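Local coordinates for putative metal resistance protein (Proteus mirabilis, PDB 6C29) that primes the disulfide isomerase ScsC through this N-terminal periplasmic tandem immunoglobulin-fold domain of ScsB, a probable protein-disulfide reductase, at residues W42-E51 with F77-D88. Residues are numbered along the deposited sequence; the frame is centred on the assembly and turned at random.
Sequences WKTYWRSPGE and FDVAGIHTQGYD
F77 offers one ring face to the aliphatic chain of K43: CD of K43 sits 3.7 Å from the F77 ring centroid, only 9° off the normal, a CH-pi contact. Beyond it, the end of K43, bent at chi4, passes V79, whose CG2 lies 4.0 Å from NZ of K43. At T84 the methyl CG2 meets the edge of the Y45 ring. Three hydrogen bonds across the contact hold Q85. Its N donates to P49 O and its O accepts from W46 N (3.0 Å, nearly straight at 172°), while NE2 gives a 2.9 Å bond to S48 O, which lies near the amide plane. That amide stands at 82° to the W46 indole and puts NE2 at the ring edge; NE2 also bonds L185 O. G86, which has no side chain, lets the backbones close to 3.8 Å between its CA and that of Y45. Y87 pairs with T44 through two backbone bonds, each 2.9 Å between N and O. Its ring edge runs past Y45 O to W46, with CD1 of W46 3.2 Å from Y87 OH, whose hydrogen bond goes to P72 O. This antiparallel ladder, continued by Q85 to the loop after strand 43-45, belongs to a three-stranded sheet of the DsbD-type N-terminal immunoglobulin-like domain.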
# COMPACT_ATOMS: atom_id res chain seq x y z
N TRP A 42 -5.16 16.54 -0.36
CA TRP A 42 -4.71 15.65 0.70
C TRP A 42 -4.59 14.22 0.18
O TRP A 42 -5.41 13.75 -0.62
CB TRP A 42 -5.68 15.68 1.90
CG TRP A 42 -5.67 16.98 2.66
CD1 TRP A 42 -6.45 18.07 2.44
CD2 TRP A 42 -4.84 17.31 3.78
NE1 TRP A 42 -6.16 19.05 3.35
CE2 TRP A 42 -5.17 18.61 4.19
CE3 TRP A 42 -3.85 16.63 4.48
CZ2 TRP A 42 -4.55 19.24 5.25
CZ3 TRP A 42 -3.23 17.25 5.54
CH2 TRP A 42 -3.58 18.54 5.92
N LYS A 43 -3.54 13.56 0.62
CA LYS A 43 -3.22 12.17 0.28
C LYS A 43 -3.06 11.32 1.51
O LYS A 43 -2.92 11.84 2.61
CB LYS A 43 -1.95 12.14 -0.56
CG LYS A 43 -2.07 12.93 -1.86
CD LYS A 43 -0.76 13.49 -2.35
CE LYS A 43 -0.97 14.46 -3.54
NZ LYS A 43 -1.46 15.82 -3.15
N THR A 44 -3.13 10.01 1.35
CA THR A 44 -2.64 9.13 2.38
C THR A 44 -1.56 8.27 1.76
O THR A 44 -1.19 8.50 0.62
CB THR A 44 -3.75 8.32 3.04
OG1 THR A 44 -3.24 7.60 4.18
CG2 THR A 44 -4.45 7.37 2.09
N TYR A 45 -0.98 7.40 2.56
CA TYR A 45 0.27 6.75 2.20
C TYR A 45 0.15 5.26 1.97
O TYR A 45 -0.72 4.59 2.48
CB TYR A 45 1.27 6.96 3.29
CG TYR A 45 1.70 8.38 3.56
CD1 TYR A 45 2.79 8.93 2.92
CD2 TYR A 45 1.05 9.13 4.52
CE1 TYR A 45 3.24 10.22 3.21
CE2 TYR A 45 1.48 10.41 4.82
CZ TYR A 45 2.58 10.94 4.16
OH TYR A 45 3.01 12.20 4.47
N TRP A 46 1.10 4.77 1.19
CA TRP A 46 1.29 3.35 0.96
C TRP A 46 2.06 2.74 2.11
O TRP A 46 2.51 3.44 3.02
CB TRP A 46 2.02 3.19 -0.36
CG TRP A 46 2.14 1.81 -0.96
CD1 TRP A 46 1.16 0.89 -1.10
CD2 TRP A 46 3.31 1.24 -1.55
NE1 TRP A 46 1.64 -0.23 -1.73
CE2 TRP A 46 2.96 -0.03 -2.02
CE3 TRP A 46 4.63 1.68 -1.72
CZ2 TRP A 46 3.85 -0.88 -2.65
CZ3 TRP A 46 5.53 0.82 -2.37
CH2 TRP A 46 5.12 -0.43 -2.83
N ARG A 47 2.28 1.43 2.04
CA ARG A 47 3.01 0.76 3.12
C ARG A 47 4.45 1.25 3.26
O ARG A 47 5.03 1.18 4.35
CB ARG A 47 3.00 -0.75 2.89
CG ARG A 47 3.72 -1.20 1.66
CD ARG A 47 3.61 -2.70 1.47
NE ARG A 47 4.36 -3.04 0.29
CZ ARG A 47 3.93 -3.79 -0.72
NH1 ARG A 47 2.71 -4.37 -0.67
NH2 ARG A 47 4.70 -3.98 -1.76
N SER A 48 5.04 1.70 2.15
CA SER A 48 6.34 2.37 2.11
C SER A 48 6.10 3.80 1.67
O SER A 48 5.98 4.10 0.50
CB SER A 48 7.31 1.68 1.16
OG SER A 48 7.64 0.39 1.68
N PRO A 49 5.97 4.71 2.62
CA PRO A 49 5.44 6.03 2.31
C PRO A 49 6.42 6.94 1.62
O PRO A 49 5.99 7.92 0.99
CB PRO A 49 5.08 6.57 3.68
CG PRO A 49 6.02 5.90 4.60
CD PRO A 49 6.22 4.53 4.06
N GLY A 50 7.71 6.63 1.74
CA GLY A 50 8.76 7.53 1.34
C GLY A 50 9.20 8.37 2.55
O GLY A 50 8.58 8.33 3.63
N GLU A 51 10.25 9.14 2.37
CA GLU A 51 10.77 9.99 3.43
C GLU A 51 9.67 10.92 4.00
O GLU A 51 8.91 11.53 3.25
CB GLU A 51 11.96 10.79 2.90
CG GLU A 51 12.78 11.50 3.96
CD GLU A 51 13.95 12.28 3.37
OE1 GLU A 51 14.16 12.19 2.14
OE2 GLU A 51 14.65 12.98 4.14
N PHE A 77 3.95 10.83 -5.85
CA PHE A 77 3.72 12.26 -5.85
C PHE A 77 5.02 12.98 -5.53
O PHE A 77 5.83 12.48 -4.74
CB PHE A 77 2.66 12.64 -4.81
CG PHE A 77 1.39 11.86 -4.92
CD1 PHE A 77 0.36 12.31 -5.74
CD2 PHE A 77 1.19 10.69 -4.19
CE1 PHE A 77 -0.82 11.61 -5.85
CE2 PHE A 77 0.02 10.01 -4.29
CZ PHE A 77 -0.99 10.46 -5.13
N ASP A 78 5.18 14.17 -6.13
CA ASP A 78 6.35 15.02 -5.88
C ASP A 78 5.91 16.43 -5.48
O ASP A 78 6.52 17.42 -5.89
CB ASP A 78 7.22 15.06 -7.13
CG ASP A 78 7.63 13.68 -7.60
OD1 ASP A 78 8.59 13.11 -7.03
OD2 ASP A 78 6.96 13.14 -8.51
N VAL A 79 4.87 16.50 -4.66
CA VAL A 79 4.27 17.75 -4.21
C VAL A 79 5.08 18.40 -3.08
O VAL A 79 5.61 17.71 -2.22
CB VAL A 79 2.80 17.51 -3.76
CG1 VAL A 79 2.18 18.79 -3.15
CG2 VAL A 79 1.97 17.01 -4.94
N ALA A 80 5.22 19.73 -3.14
CA ALA A 80 5.91 20.47 -2.08
C ALA A 80 7.37 20.05 -1.92
O ALA A 80 7.94 20.13 -0.82
CB ALA A 80 5.16 20.31 -0.75
N GLY A 81 7.97 19.59 -3.02
CA GLY A 81 9.38 19.20 -3.06
C GLY A 81 9.71 17.89 -2.34
O GLY A 81 10.88 17.63 -2.07
N ILE A 82 8.68 17.08 -2.07
CA ILE A 82 8.78 15.81 -1.32
C ILE A 82 8.34 14.60 -2.16
O ILE A 82 7.21 14.60 -2.67
CB ILE A 82 7.88 15.86 -0.04
CG1 ILE A 82 8.08 17.18 0.73
CG2 ILE A 82 8.10 14.65 0.85
CD1 ILE A 82 9.49 17.40 1.24
N HIS A 83 9.18 13.57 -2.34
CA HIS A 83 8.75 12.34 -3.01
C HIS A 83 8.06 11.35 -2.07
O HIS A 83 8.64 10.94 -1.06
CB HIS A 83 9.90 11.60 -3.67
CG HIS A 83 9.45 10.45 -4.53
ND1 HIS A 83 8.78 10.62 -5.71
CD2 HIS A 83 9.58 9.11 -4.36
CE1 HIS A 83 8.52 9.44 -6.25
NE2 HIS A 83 8.99 8.51 -5.45
N THR A 84 6.84 10.96 -2.43
CA THR A 84 6.03 10.06 -1.60
C THR A 84 5.26 9.03 -2.42
O THR A 84 5.02 9.23 -3.62
CB THR A 84 5.03 10.84 -0.77
OG1 THR A 84 4.19 11.61 -1.62
CG2 THR A 84 5.77 11.78 0.18
N GLN A 85 4.90 7.93 -1.77
CA GLN A 85 4.11 6.86 -2.38
C GLN A 85 2.81 6.71 -1.60
O GLN A 85 2.84 6.58 -0.38
CB GLN A 85 4.89 5.55 -2.42
CG GLN A 85 6.20 5.71 -3.18
CD GLN A 85 7.06 4.49 -3.22
OE1 GLN A 85 7.60 4.14 -4.26
NE2 GLN A 85 7.26 3.87 -2.07
N GLY A 86 1.68 6.75 -2.29
CA GLY A 86 0.40 6.70 -1.60
C GLY A 86 -0.77 6.89 -2.53
O GLY A 86 -0.75 6.43 -3.67
N TYR A 87 -1.81 7.54 -2.01
CA TYR A 87 -3.10 7.59 -2.65
C TYR A 87 -3.70 8.97 -2.56
O TYR A 87 -3.65 9.61 -1.50
CB TYR A 87 -4.05 6.62 -1.99
CG TYR A 87 -3.50 5.21 -1.80
CD1 TYR A 87 -3.52 4.30 -2.84
CD2 TYR A 87 -2.96 4.82 -0.59
CE1 TYR A 87 -3.03 3.00 -2.66
CE2 TYR A 87 -2.46 3.52 -0.39
CZ TYR A 87 -2.52 2.62 -1.42
OH TYR A 87 -2.05 1.34 -1.25
N ASP A 88 -4.30 9.43 -3.63
CA ASP A 88 -5.09 10.65 -3.54
C ASP A 88 -6.54 10.38 -3.87
O ASP A 88 -6.90 9.30 -4.37
CB ASP A 88 -4.50 11.77 -4.42
CG ASP A 88 -4.54 11.45 -5.88
OD1 ASP A 88 -4.83 10.30 -6.25
OD2 ASP A 88 -4.26 12.40 -6.69